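Local coordinates for Rho guanine nucleotide exchange factor 3 (Mus musculus, PDB 2Z0Q), which acts as a guanine nucleotide exchange factor for the GTPases RhoA and RhoB, here represented by its DH-PH portion, at residues 22-27 with 89-94; 109-114 with 154-159; 124-129 with 235-240; 172-175 with 180-183; 256-261 with 267-272. All blocks are in the same frame, centred on the assembly; numbering follows the deposited sequence.

Interaction 1. Residues 22-27 with 89-94; sequences EAIFEL and GSTEHV
Ile24 drives its side chain from the helix into the curve of the loop 89-94, where Thr91 and Val94 receive it. The CG2 branch does most of the touching: it lies 3.6 Å from Val94 CG1 and 3.8 Å from Thr91 CB. With CG1 beside the backbone N (chi1 -72°), the CG2 methyl stands anti to that N, and CG1 passes Val94 CG1 at 3.9 Å. Val94 CG1 therefore meets both branches, whereas the OG1 and CG2 of Thr91 lie beside the CG2 methyl alone. All three residues are buried, and the contact is purely van der Waals. Replacing Ile24 with an alanine would probably leave Val94 CG1 and the Thr91 side chain without their packing partner and open a gap between helix and loop. The other side is loose: Phe25 is exposed and stays 5.0 Å from the loop at its nearest side-chain atom. Polar bonds tie down the loop backbone from outside the pair, with Gln21 reaching Thr91 O and Arg20 reaching Glu92 O. Ile170 of helix 155-172 also packs on Ile24. The arrangement is that of the all-helical DH (RhoGEF) domain, a bundle of long helices in which the loop between helices 67-84 and 95-101 packs against helix 15-51.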
# COMPACT_ATOMS: atom_id res chain seq x y z
N GLU A 22 -30.19 -5.17 2.68
CA GLU A 22 -29.17 -4.29 3.22
C GLU A 22 -27.82 -4.55 2.52
O GLU A 22 -27.12 -3.61 2.11
CB GLU A 22 -29.01 -4.54 4.73
CG GLU A 22 -30.18 -3.94 5.51
CD GLU A 22 -29.90 -3.91 7.02
OE1 GLU A 22 -29.03 -4.68 7.48
OE2 GLU A 22 -30.55 -3.11 7.73
N ALA A 23 -27.46 -5.82 2.39
CA ALA A 23 -26.18 -6.14 1.79
C ALA A 23 -26.07 -5.64 0.34
O ALA A 23 -25.01 -5.18 -0.08
CB ALA A 23 -25.93 -7.71 1.87
N ILE A 24 -27.16 -5.72 -0.41
CA ILE A 24 -27.16 -5.27 -1.81
C ILE A 24 -27.06 -3.74 -1.89
O ILE A 24 -26.32 -3.16 -2.70
CB ILE A 24 -28.42 -5.78 -2.50
CG1 ILE A 24 -28.31 -7.28 -2.71
CG2 ILE A 24 -28.63 -5.07 -3.86
CD1 ILE A 24 -29.63 -7.93 -3.14
N PHE A 25 -27.79 -3.07 -1.01
CA PHE A 25 -27.75 -1.61 -1.01
C PHE A 25 -26.35 -1.13 -0.64
O PHE A 25 -25.82 -0.20 -1.25
CB PHE A 25 -28.79 -1.05 -0.01
CG PHE A 25 -29.13 0.39 -0.27
CD1 PHE A 25 -30.00 0.71 -1.31
CD2 PHE A 25 -28.53 1.40 0.44
CE1 PHE A 25 -30.25 2.04 -1.63
CE2 PHE A 25 -28.78 2.75 0.12
CZ PHE A 25 -29.63 3.04 -0.91
N GLU A 26 -25.74 -1.79 0.36
CA GLU A 26 -24.41 -1.45 0.83
C GLU A 26 -23.38 -1.59 -0.28
O GLU A 26 -22.46 -0.77 -0.39
CB GLU A 26 -24.03 -2.34 2.03
CG GLU A 26 -24.74 -1.88 3.36
CD GLU A 26 -24.87 -2.99 4.40
OE1 GLU A 26 -24.10 -3.97 4.35
OE2 GLU A 26 -25.75 -2.87 5.29
N LEU A 27 -23.51 -2.66 -1.06
CA LEU A 27 -22.60 -2.87 -2.19
C LEU A 27 -22.61 -1.64 -3.10
O LEU A 27 -21.57 -1.10 -3.44
CB LEU A 27 -23.04 -4.07 -3.01
CG LEU A 27 -22.21 -4.28 -4.29
CD1 LEU A 27 -20.78 -4.57 -3.89
CD2 LEU A 27 -22.78 -5.49 -5.10
N GLY A 89 -37.34 0.42 -4.68
CA GLY A 89 -35.97 0.48 -4.21
C GLY A 89 -35.32 -0.85 -3.92
O GLY A 89 -34.10 -0.87 -3.68
N SER A 90 -36.08 -1.95 -3.94
CA SER A 90 -35.50 -3.28 -3.64
C SER A 90 -34.88 -3.91 -4.89
O SER A 90 -35.12 -3.45 -6.03
CB SER A 90 -36.57 -4.24 -3.06
OG SER A 90 -37.56 -4.56 -4.02
N THR A 91 -34.06 -4.94 -4.67
CA THR A 91 -33.40 -5.65 -5.77
C THR A 91 -33.63 -7.15 -5.70
O THR A 91 -33.48 -7.77 -4.65
CB THR A 91 -31.87 -5.38 -5.76
OG1 THR A 91 -31.62 -4.00 -6.01
CG2 THR A 91 -31.18 -6.20 -6.86
N GLU A 92 -34.04 -7.75 -6.83
CA GLU A 92 -34.32 -9.18 -6.89
C GLU A 92 -33.02 -10.00 -7.02
O GLU A 92 -32.74 -10.87 -6.19
CB GLU A 92 -35.21 -9.49 -8.11
CG GLU A 92 -35.88 -10.83 -8.04
CD GLU A 92 -36.93 -11.02 -9.16
OE1 GLU A 92 -37.57 -10.03 -9.57
OE2 GLU A 92 -37.12 -12.17 -9.60
N HIS A 93 -32.27 -9.73 -8.08
CA HIS A 93 -31.00 -10.42 -8.34
C HIS A 93 -29.87 -9.49 -8.72
O HIS A 93 -30.08 -8.56 -9.54
CB HIS A 93 -31.15 -11.38 -9.52
CG HIS A 93 -32.32 -12.29 -9.40
ND1 HIS A 93 -33.44 -12.15 -10.19
CD2 HIS A 93 -32.54 -13.36 -8.60
CE1 HIS A 93 -34.30 -13.10 -9.89
NE2 HIS A 93 -33.78 -13.85 -8.93
N VAL A 94 -28.69 -9.75 -8.15
CA VAL A 94 -27.49 -9.00 -8.46
C VAL A 94 -26.44 -9.93 -9.10
O VAL A 94 -25.42 -9.48 -9.62
CB VAL A 94 -26.83 -8.33 -7.20
CG1 VAL A 94 -27.76 -7.29 -6.62
CG2 VAL A 94 -26.45 -9.41 -6.16

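Interaction 2. Residues 109-114 with 154-159; sequences DSYCSN and DIPRSR
Arg157 and Cys112 meet through a single guanidinium nitrogen, and Tyr111 and Pro156 supply the apolar half of the contact. The arginine leaves its helix with CG opposite the backbone N (chi1 -168°), and the chain stays extended as far as NE. Along CB, CG, CD and NE it passes the facing helix without touching it. Only at the end does NH1 arrive beside the cysteine, 3.4 Å from Cys112 SG and 3.5 Å from Cys112 CB. The other terminal nitrogen, NH2, turns to helix 180-213, where it is hydrogen-bonded to Thr202 OG1. These pairings belong to the helical core of the DH domain: helices 107-125 and 155-172 face each other, Ile198 of helix 180-213 touches both Cys112 and Arg157, and Leu67 and Leu70 of helix 67-84 pack on Tyr111 and Pro156. The tyrosine and proline side chains cross at about a right angle, with Tyr111 CE2 3.7 Å from Pro156 CB. Further along the ring, Tyr111 OH passes Pro156 CG at 3.8 Å, so the pyrrolidine rests against the outer half of the phenol. That hydroxyl is hydrogen-bonded to Leu153 O, just before the second segment, which pins the far end of the ring to the chain leading into helix 155-172.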
# COMPACT_ATOMS: atom_id res chain seq x y z
N ASP A 109 -5.08 -4.93 -12.79
CA ASP A 109 -3.76 -5.52 -12.92
C ASP A 109 -2.76 -4.41 -13.28
O ASP A 109 -1.73 -4.25 -12.62
CB ASP A 109 -3.77 -6.58 -14.02
CG ASP A 109 -2.48 -7.34 -14.10
OD1 ASP A 109 -1.95 -7.70 -13.04
OD2 ASP A 109 -2.00 -7.61 -15.23
N SER A 110 -3.08 -3.67 -14.33
CA SER A 110 -2.26 -2.57 -14.82
C SER A 110 -2.06 -1.55 -13.70
O SER A 110 -0.94 -1.14 -13.41
CB SER A 110 -2.96 -1.93 -16.02
OG SER A 110 -2.20 -0.89 -16.60
N TYR A 111 -3.16 -1.17 -13.06
CA TYR A 111 -3.11 -0.20 -11.98
C TYR A 111 -2.25 -0.62 -10.80
O TYR A 111 -1.37 0.12 -10.35
CB TYR A 111 -4.52 0.07 -11.48
CG TYR A 111 -4.54 1.08 -10.37
CD1 TYR A 111 -4.23 2.42 -10.62
CD2 TYR A 111 -4.82 0.70 -9.07
CE1 TYR A 111 -4.21 3.35 -9.58
CE2 TYR A 111 -4.81 1.63 -8.02
CZ TYR A 111 -4.50 2.94 -8.29
OH TYR A 111 -4.49 3.87 -7.26
N CYS A 112 -2.51 -1.80 -10.24
CA CYS A 112 -1.73 -2.24 -9.10
C CYS A 112 -0.25 -2.42 -9.39
O CYS A 112 0.57 -2.34 -8.48
CB CYS A 112 -2.31 -3.52 -8.52
SG CYS A 112 -3.94 -3.24 -7.86
N SER A 113 0.08 -2.65 -10.66
CA SER A 113 1.48 -2.85 -11.04
C SER A 113 2.27 -1.54 -11.06
O SER A 113 3.48 -1.54 -10.85
CB SER A 113 1.58 -3.54 -12.42
OG SER A 113 1.25 -2.66 -13.49
N ASN A 114 1.59 -0.42 -11.30
CA ASN A 114 2.29 0.86 -11.35
C ASN A 114 2.21 1.61 -10.02
O ASN A 114 2.75 2.71 -9.86
CB ASN A 114 1.72 1.74 -12.47
CG ASN A 114 0.28 2.16 -12.21
OD1 ASN A 114 -0.10 2.49 -11.08
ND2 ASN A 114 -0.52 2.19 -13.28
N ASP A 154 -4.45 4.02 -2.05
CA ASP A 154 -4.77 2.68 -1.58
C ASP A 154 -6.27 2.39 -1.72
O ASP A 154 -6.65 1.24 -1.60
CB ASP A 154 -4.39 2.48 -0.10
CG ASP A 154 -2.89 2.62 0.19
OD1 ASP A 154 -2.03 2.21 -0.64
OD2 ASP A 154 -2.57 3.13 1.29
N ILE A 155 -7.11 3.40 -1.96
CA ILE A 155 -8.57 3.16 -2.08
C ILE A 155 -8.99 2.06 -3.07
O ILE A 155 -9.76 1.15 -2.71
CB ILE A 155 -9.36 4.50 -2.42
CG1 ILE A 155 -9.82 5.16 -1.11
CG2 ILE A 155 -10.59 4.23 -3.27
CD1 ILE A 155 -10.76 6.36 -1.32
N PRO A 156 -8.49 2.09 -4.31
CA PRO A 156 -8.90 1.03 -5.25
C PRO A 156 -8.49 -0.38 -4.82
O PRO A 156 -9.30 -1.32 -4.86
CB PRO A 156 -8.26 1.45 -6.58
CG PRO A 156 -8.05 2.96 -6.39
CD PRO A 156 -7.60 3.07 -4.97
N ARG A 157 -7.23 -0.55 -4.42
CA ARG A 157 -6.83 -1.87 -4.00
C ARG A 157 -7.65 -2.31 -2.79
O ARG A 157 -8.04 -3.46 -2.71
CB ARG A 157 -5.35 -1.90 -3.63
CG ARG A 157 -4.83 -3.30 -3.47
CD ARG A 157 -3.50 -3.32 -2.72
NE ARG A 157 -2.81 -4.57 -2.97
CZ ARG A 157 -2.17 -4.86 -4.10
NH1 ARG A 157 -2.12 -3.96 -5.09
NH2 ARG A 157 -1.59 -6.05 -4.26
N SER A 158 -7.91 -1.39 -1.86
CA SER A 158 -8.70 -1.77 -0.68
C SER A 158 -10.09 -2.23 -1.07
O SER A 158 -10.65 -3.15 -0.47
CB SER A 158 -8.81 -0.60 0.31
OG SER A 158 -7.54 -0.28 0.83
N ARG A 159 -10.65 -1.57 -2.09
CA ARG A 159 -11.97 -1.98 -2.53
C ARG A 159 -11.88 -3.39 -3.15
O ARG A 159 -12.69 -4.24 -2.85
CB ARG A 159 -12.55 -0.98 -3.54
CG ARG A 159 -13.90 -1.42 -4.11
CD ARG A 159 -15.00 -1.07 -3.16
NE ARG A 159 -16.34 -1.28 -3.69
CZ ARG A 159 -17.42 -1.34 -2.93
NH1 ARG A 159 -17.30 -1.18 -1.60
NH2 ARG A 159 -18.59 -1.67 -3.46

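Interaction 3. Residues 124-129 with 235-240; sequences HKKQDH and HGELKN
A bridge between the two domains of the DH-PH unit is made here: the turn that follows helix 107-125 of the DH domain faces strand 232-240 of the PH domain. The contact rests on one pair, Lys126 and Glu237, and the two segments together bury just 76 Å². Lys126 NZ stands 3.8 Å from Glu237 OE1, a long salt bridge. The aliphatic part of the lysine also lies near the same oxygen, with Lys126 CD 3.9 Å from Glu237 OE1. The side chains run alongside one another in opposite senses instead of meeting end on. Lys126 starts from a type I turn, Lys125 to Asp128, with CG lodged between the backbone N and the carbonyl carbon (chi1 61°), and a bend at chi3 brings its tip round. Glu237 answers with a chain extended beyond CG. Nearby, Trp150 packs on Lys126 and His247 of the adjacent strand 245-251 on Glu237. With Lys126 exposed and Glu237 partly so, solvent would be expected to screen the charges. The length of the bridge and the small buried area are consistent with a weak, solvent-screened attraction between the domains.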
# COMPACT_ATOMS: atom_id res chain seq x y z
N HIS A 124 8.79 10.35 -1.46
CA HIS A 124 9.84 11.32 -1.59
C HIS A 124 9.29 12.74 -1.47
O HIS A 124 9.90 13.59 -0.83
CB HIS A 124 10.55 11.14 -2.92
CG HIS A 124 11.63 12.14 -3.16
ND1 HIS A 124 12.72 12.28 -2.34
CD2 HIS A 124 11.77 13.08 -4.13
CE1 HIS A 124 13.49 13.25 -2.78
NE2 HIS A 124 12.93 13.75 -3.88
N LYS A 125 8.13 12.99 -2.09
CA LYS A 125 7.49 14.30 -2.09
C LYS A 125 7.09 14.82 -0.72
O LYS A 125 7.00 16.03 -0.53
CB LYS A 125 6.26 14.29 -3.00
CG LYS A 125 6.59 14.25 -4.48
CD LYS A 125 7.22 15.57 -4.96
CE LYS A 125 7.80 15.43 -6.37
NZ LYS A 125 8.14 16.73 -7.03
N LYS A 126 6.86 13.94 0.24
CA LYS A 126 6.48 14.43 1.55
C LYS A 126 7.66 15.16 2.19
O LYS A 126 7.54 15.68 3.30
CB LYS A 126 5.98 13.28 2.44
CG LYS A 126 7.01 12.21 2.70
CD LYS A 126 6.36 10.93 3.20
CE LYS A 126 5.69 11.11 4.56
NZ LYS A 126 5.24 9.79 5.11
N GLN A 127 8.79 15.20 1.48
CA GLN A 127 10.00 15.90 1.95
C GLN A 127 9.99 17.34 1.44
O GLN A 127 10.54 18.25 2.06
CB GLN A 127 11.26 15.19 1.43
CG GLN A 127 12.55 15.84 1.92
CD GLN A 127 13.73 15.66 0.96
OE1 GLN A 127 14.04 14.55 0.52
NE2 GLN A 127 14.40 16.77 0.65
N ASP A 128 9.37 17.54 0.28
CA ASP A 128 9.25 18.84 -0.36
C ASP A 128 8.37 19.78 0.49
O ASP A 128 7.29 19.40 0.90
CB ASP A 128 8.66 18.62 -1.76
CG ASP A 128 8.55 19.89 -2.58
OD1 ASP A 128 8.53 19.77 -3.82
OD2 ASP A 128 8.44 20.99 -2.00
N HIS A 129 8.85 20.99 0.76
CA HIS A 129 8.07 21.94 1.57
C HIS A 129 6.89 22.53 0.81
O HIS A 129 5.80 22.70 1.36
CB HIS A 129 8.96 23.09 2.07
CG HIS A 129 10.09 22.65 2.95
ND1 HIS A 129 9.96 21.68 3.92
CD2 HIS A 129 11.37 23.09 3.04
CE1 HIS A 129 11.10 21.55 4.58
NE2 HIS A 129 11.97 22.39 4.06
N HIS A 235 9.52 -2.26 4.20
CA HIS A 235 10.49 -1.19 3.96
C HIS A 235 9.86 0.12 4.41
O HIS A 235 8.63 0.24 4.57
CB HIS A 235 10.90 -1.15 2.45
CG HIS A 235 9.83 -0.61 1.54
ND1 HIS A 235 9.73 0.72 1.23
CD2 HIS A 235 8.77 -1.22 0.96
CE1 HIS A 235 8.64 0.92 0.50
NE2 HIS A 235 8.03 -0.25 0.33
N GLY A 236 10.69 1.13 4.65
CA GLY A 236 10.13 2.38 5.09
C GLY A 236 11.20 3.33 5.59
O GLY A 236 12.37 2.95 5.71
N GLU A 237 10.79 4.57 5.83
CA GLU A 237 11.70 5.60 6.32
C GLU A 237 11.94 5.42 7.81
O GLU A 237 11.00 5.17 8.57
CB GLU A 237 11.11 6.98 6.07
CG GLU A 237 10.92 7.28 4.58
CD GLU A 237 9.94 8.42 4.33
OE1 GLU A 237 8.79 8.34 4.84
OE2 GLU A 237 10.33 9.39 3.62
N LEU A 238 13.21 5.52 8.23
CA LEU A 238 13.56 5.43 9.63
C LEU A 238 14.60 6.52 9.81
O LEU A 238 15.38 6.78 8.89
CB LEU A 238 14.16 4.06 9.98
CG LEU A 238 13.18 2.89 9.89
CD1 LEU A 238 13.91 1.55 10.05
CD2 LEU A 238 12.11 3.06 10.99
N LYS A 239 14.61 7.15 10.98
CA LYS A 239 15.58 8.21 11.26
C LYS A 239 16.59 7.73 12.28
O LYS A 239 16.20 7.20 13.32
CB LYS A 239 14.86 9.43 11.83
CG LYS A 239 15.82 10.57 12.15
CD LYS A 239 15.08 11.90 12.16
CE LYS A 239 14.67 12.30 13.55
NZ LYS A 239 14.00 13.65 13.52
N ASN A 240 17.88 7.89 12.02
CA ASN A 240 18.81 7.40 13.02
C ASN A 240 19.07 8.40 14.17
O ASN A 240 18.47 9.50 14.20
CB ASN A 240 20.09 6.86 12.35
CG ASN A 240 21.06 7.94 11.91
OD1 ASN A 240 20.86 9.14 12.15
ND2 ASN A 240 22.14 7.51 11.26

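Interaction 4. Residues 172-175 with 180-183; sequences RHTP and DQQH
The chain folds back on itself between the end of helix 155-172 and the start of helix 180-213, bringing the CA atoms of Thr174 and Gln181 to 6.2 Å. Gln181 then reaches back over the loop, its chain extended beyond CG, and its NE2 donates to Thr174 O at 3.0 Å. The bond is bent, with an N-H...O angle of 147°, and the donor stands 33° from the carbonyl plane. The same amide nitrogen is hydrogen-bonded to Asn176 OD1, so two loop acceptors hold it. Nearer the backbone, the Thr174 CG2 methyl rests 3.8 Å from Gln181 CG, while Pro175 O lies 3.2 Å from that CG. The methyl also touches Asp180 CB. A leucine in place of Gln181 would probably leave Thr174 O and Asn176 OD1 without this donor and the loop less firmly tied to the helix. A water joins the polar sides of the turn, donating to Asp180 OD2 at 2.6 Å and to Thr174 OG1 at 3.1 Å. Thr174 OG1 is further bonded to Ile170 O, in the last turns of helix 155-172, and Asp180 OD1 to Gly95 N at the start of helix 95-101, while Arg20 of helix 15-51 packs against the threonine.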
# COMPACT_ATOMS: atom_id res chain seq x y z
N ARG A 172 -24.78 -14.93 1.93
CA ARG A 172 -25.25 -15.63 3.12
C ARG A 172 -26.70 -15.36 3.48
O ARG A 172 -27.31 -16.12 4.21
CB ARG A 172 -24.32 -15.40 4.34
CG ARG A 172 -24.27 -13.99 4.92
CD ARG A 172 -23.49 -14.02 6.29
NE ARG A 172 -22.18 -14.65 6.11
CZ ARG A 172 -21.08 -14.02 5.70
NH1 ARG A 172 -21.11 -12.71 5.45
NH2 ARG A 172 -19.95 -14.71 5.48
N HIS A 173 -27.28 -14.30 2.93
CA HIS A 173 -28.70 -14.02 3.19
C HIS A 173 -29.54 -14.33 1.94
O HIS A 173 -30.73 -14.00 1.86
CB HIS A 173 -28.88 -12.57 3.61
CG HIS A 173 -28.04 -12.20 4.79
ND1 HIS A 173 -28.14 -12.84 6.00
CD2 HIS A 173 -27.06 -11.28 4.92
CE1 HIS A 173 -27.25 -12.34 6.83
NE2 HIS A 173 -26.58 -11.39 6.20
N THR A 174 -28.94 -15.01 0.98
CA THR A 174 -29.65 -15.38 -0.25
C THR A 174 -30.21 -16.81 -0.10
O THR A 174 -29.44 -17.77 0.13
CB THR A 174 -28.71 -15.31 -1.50
OG1 THR A 174 -28.18 -13.97 -1.65
CG2 THR A 174 -29.47 -15.67 -2.78
N PRO A 175 -31.53 -16.98 -0.22
CA PRO A 175 -32.20 -18.29 -0.09
C PRO A 175 -31.78 -19.34 -1.15
O PRO A 175 -31.33 -19.00 -2.24
CB PRO A 175 -33.69 -17.93 -0.15
CG PRO A 175 -33.73 -16.69 -0.95
CD PRO A 175 -32.49 -15.91 -0.56
N ASP A 180 -29.33 -16.37 -7.48
CA ASP A 180 -28.20 -15.53 -7.13
C ASP A 180 -27.20 -16.37 -6.32
O ASP A 180 -26.02 -16.00 -6.24
CB ASP A 180 -28.65 -14.35 -6.27
CG ASP A 180 -28.67 -13.04 -7.03
OD1 ASP A 180 -28.59 -13.03 -8.29
OD2 ASP A 180 -28.75 -12.00 -6.35
N GLN A 181 -27.64 -17.44 -5.66
CA GLN A 181 -26.65 -18.23 -4.90
C GLN A 181 -25.50 -18.67 -5.78
O GLN A 181 -24.33 -18.40 -5.48
CB GLN A 181 -27.26 -19.48 -4.26
CG GLN A 181 -28.24 -19.25 -3.18
CD GLN A 181 -28.46 -20.51 -2.34
OE1 GLN A 181 -28.55 -21.63 -2.87
NE2 GLN A 181 -28.55 -20.33 -1.04
N GLN A 182 -25.80 -19.34 -6.89
CA GLN A 182 -24.71 -19.78 -7.78
C GLN A 182 -23.92 -18.63 -8.38
O GLN A 182 -22.71 -18.68 -8.49
CB GLN A 182 -25.26 -20.67 -8.89
CG GLN A 182 -25.64 -22.07 -8.43
CD GLN A 182 -27.06 -22.21 -7.90
OE1 GLN A 182 -27.53 -23.33 -7.69
NE2 GLN A 182 -27.75 -21.07 -7.68
N HIS A 183 -24.61 -17.58 -8.82
CA HIS A 183 -23.91 -16.45 -9.43
C HIS A 183 -22.99 -15.76 -8.47
O HIS A 183 -21.90 -15.34 -8.84
CB HIS A 183 -24.93 -15.48 -9.99
CG HIS A 183 -25.67 -16.04 -11.16
ND1 HIS A 183 -27.03 -15.87 -11.35
CD2 HIS A 183 -25.24 -16.81 -12.19
CE1 HIS A 183 -27.39 -16.51 -12.45
NE2 HIS A 183 -26.33 -17.08 -12.98
O HOH W 1 -29.06 -11.92 -3.73

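Interaction 5. Residues 256-261 with 267-272; sequences VITRAV and LCYQLY. With SO4 (sulfate ion), chain C.
Tyr272 sets its ring beside two side chains of the facing strand: Ile257 CG2 lies 4.0 Å from Tyr272 CD2, and Arg259 CD 3.7 Å from Tyr272 CD1. Both approach obliquely from the same side of the ring plane, so the ring leans over them. With CG opposite the backbone N (chi1 -175°), it projects outward until OH donates to sulfate O2 at 2.6 Å; the same OH is hydrogen-bonded to Arg242 NH2, and the ion, probably from the crystallisation liquor, also binds Arg273. On the face that carries Arg259 and Gln270, Val261 CG1 abuts the extended Gln270 at OE1 (3.5 Å), while its other methyl rests on Gln270 CB. The strands form a beta hairpin in the PH-domain sheet, antiparallel but twisted, the N-to-C directions of the two short segments making 138°. Arg259 with Gln270 and Val261 with Cys268 are hydrogen-bonded pairs, and the bond from Cys268 N to Val261 O is short (2.6 Å). On the reverse face the small Ala260 leaves room for the Tyr269 ring, whose CE1 approaches Ala260 CB to 3.9 Å. Thr258 OG1 comes up at the edge of that ring, near its plane, and is hydrogen-bonded to His247 O. Phe249 meets the same ring edge-to-face. Near the start of strand 254-263, Val256 CG1 nestles into the fork of Leu271, 3.7 Å from Leu271 CG and almost equally near both end methyls.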
# COMPACT_ATOMS: atom_id res chain seq x y z
N VAL A 256 18.88 -3.82 4.07
CA VAL A 256 19.64 -2.82 3.29
C VAL A 256 19.24 -1.44 3.80
O VAL A 256 18.06 -1.09 3.85
CB VAL A 256 19.35 -2.96 1.77
CG1 VAL A 256 20.24 -1.93 0.96
CG2 VAL A 256 19.68 -4.36 1.33
N ILE A 257 20.25 -0.66 4.20
CA ILE A 257 20.01 0.67 4.77
C ILE A 257 20.51 1.69 3.74
O ILE A 257 21.64 1.59 3.27
CB ILE A 257 20.81 0.86 6.12
CG1 ILE A 257 20.36 -0.22 7.13
CG2 ILE A 257 20.55 2.25 6.67
CD1 ILE A 257 21.12 -0.19 8.47
N THR A 258 19.65 2.64 3.40
CA THR A 258 19.99 3.60 2.34
C THR A 258 19.51 4.99 2.65
O THR A 258 18.83 5.21 3.66
CB THR A 258 19.27 3.20 1.04
OG1 THR A 258 17.88 3.57 1.14
CG2 THR A 258 19.40 1.69 0.81
N ARG A 259 19.88 5.92 1.76
CA ARG A 259 19.38 7.29 1.81
C ARG A 259 18.75 7.49 0.43
O ARG A 259 19.33 7.08 -0.57
CB ARG A 259 20.51 8.30 2.03
CG ARG A 259 21.02 8.26 3.47
CD ARG A 259 22.39 8.91 3.54
NE ARG A 259 22.34 10.32 3.21
CZ ARG A 259 23.38 10.98 2.69
NH1 ARG A 259 24.52 10.34 2.43
NH2 ARG A 259 23.28 12.28 2.45
N ALA A 260 17.56 8.08 0.40
CA ALA A 260 16.89 8.37 -0.89
C ALA A 260 17.60 9.58 -1.50
O ALA A 260 17.69 10.63 -0.86
CB ALA A 260 15.39 8.68 -0.65
N VAL A 261 18.12 9.41 -2.72
CA VAL A 261 18.85 10.48 -3.42
C VAL A 261 18.45 10.53 -4.89
O VAL A 261 17.80 9.61 -5.39
CB VAL A 261 20.40 10.25 -3.37
CG1 VAL A 261 20.88 10.16 -1.92
CG2 VAL A 261 20.77 9.00 -4.16
N LEU A 267 15.06 8.94 -8.87
CA LEU A 267 15.00 8.74 -7.43
C LEU A 267 15.67 7.39 -7.15
O LEU A 267 15.17 6.34 -7.57
CB LEU A 267 13.55 8.71 -6.98
CG LEU A 267 13.31 8.47 -5.48
CD1 LEU A 267 14.08 9.55 -4.70
CD2 LEU A 267 11.81 8.54 -5.17
N CYS A 268 16.78 7.40 -6.43
CA CYS A 268 17.52 6.18 -6.15
C CYS A 268 17.74 6.03 -4.65
O CYS A 268 17.37 6.93 -3.91
CB CYS A 268 18.86 6.20 -6.85
SG CYS A 268 18.67 6.09 -8.67
N TYR A 269 18.30 4.91 -4.23
CA TYR A 269 18.52 4.64 -2.79
C TYR A 269 19.99 4.24 -2.62
O TYR A 269 20.41 3.09 -2.87
CB TYR A 269 17.54 3.53 -2.32
CG TYR A 269 16.10 3.90 -2.61
CD1 TYR A 269 15.41 4.79 -1.79
CD2 TYR A 269 15.48 3.47 -3.78
CE1 TYR A 269 14.14 5.25 -2.14
CE2 TYR A 269 14.19 3.92 -4.13
CZ TYR A 269 13.54 4.80 -3.32
OH TYR A 269 12.30 5.26 -3.72
N GLN A 270 20.77 5.24 -2.20
CA GLN A 270 22.20 5.11 -2.02
C GLN A 270 22.52 4.32 -0.75
O GLN A 270 22.14 4.74 0.36
CB GLN A 270 22.80 6.55 -1.98
CG GLN A 270 24.32 6.58 -1.87
CD GLN A 270 24.86 8.00 -1.79
OE1 GLN A 270 24.15 8.96 -2.07
NE2 GLN A 270 26.11 8.13 -1.39
N LEU A 271 23.18 3.17 -0.91
CA LEU A 271 23.46 2.36 0.29
C LEU A 271 24.28 3.19 1.29
O LEU A 271 25.26 3.84 0.91
CB LEU A 271 24.18 1.06 -0.06
CG LEU A 271 23.20 -0.11 -0.26
CD1 LEU A 271 22.42 0.09 -1.56
CD2 LEU A 271 23.93 -1.44 -0.24
N TYR A 272 23.85 3.14 2.56
CA TYR A 272 24.51 3.90 3.65
C TYR A 272 25.67 3.12 4.30
O TYR A 272 26.64 3.72 4.80
CB TYR A 272 23.43 4.25 4.67
CG TYR A 272 23.83 5.14 5.82
CD1 TYR A 272 24.25 6.45 5.59
CD2 TYR A 272 23.68 4.71 7.15
CE1 TYR A 272 24.51 7.33 6.64
CE2 TYR A 272 23.93 5.59 8.24
CZ TYR A 272 24.34 6.89 7.96
OH TYR A 272 24.52 7.80 8.96
S SO4 C . 27.58 8.97 8.73
O1 SO4 C . 28.68 9.99 8.79
O2 SO4 C . 26.26 9.67 8.49
O3 SO4 C . 27.85 8.02 7.60
O4 SO4 C . 27.58 8.21 10.03
O HOH W 2 26.90 11.07 0.17

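How the interactions relate
The five contacts run along an elongated DH-PH chain. Interactions 1 and 4 lie together at one end of the DH domain, centres 12 Å apart, and meet where Val94 N probably bonds to Asp180 OD2. Interaction 2 sits mid-chain, 26 Å from interaction 1 centre to centre, touching it where Arg159 NH2 approaches Leu27 O. It shares helix 107-125 with interaction 3, which crosses to the PH sheet. Interaction 5 lies in that sheet, its centre 11 Å from that of interaction 3 and 50 Å from that of interaction 1. Along the chain interaction 1 closes first, interactions 2 and 3 alternate, interaction 4 is nested inside the loop interaction 3 closes, and interaction 5 comes last; interaction 3 thereby links two domains through segments over 100 residues apart.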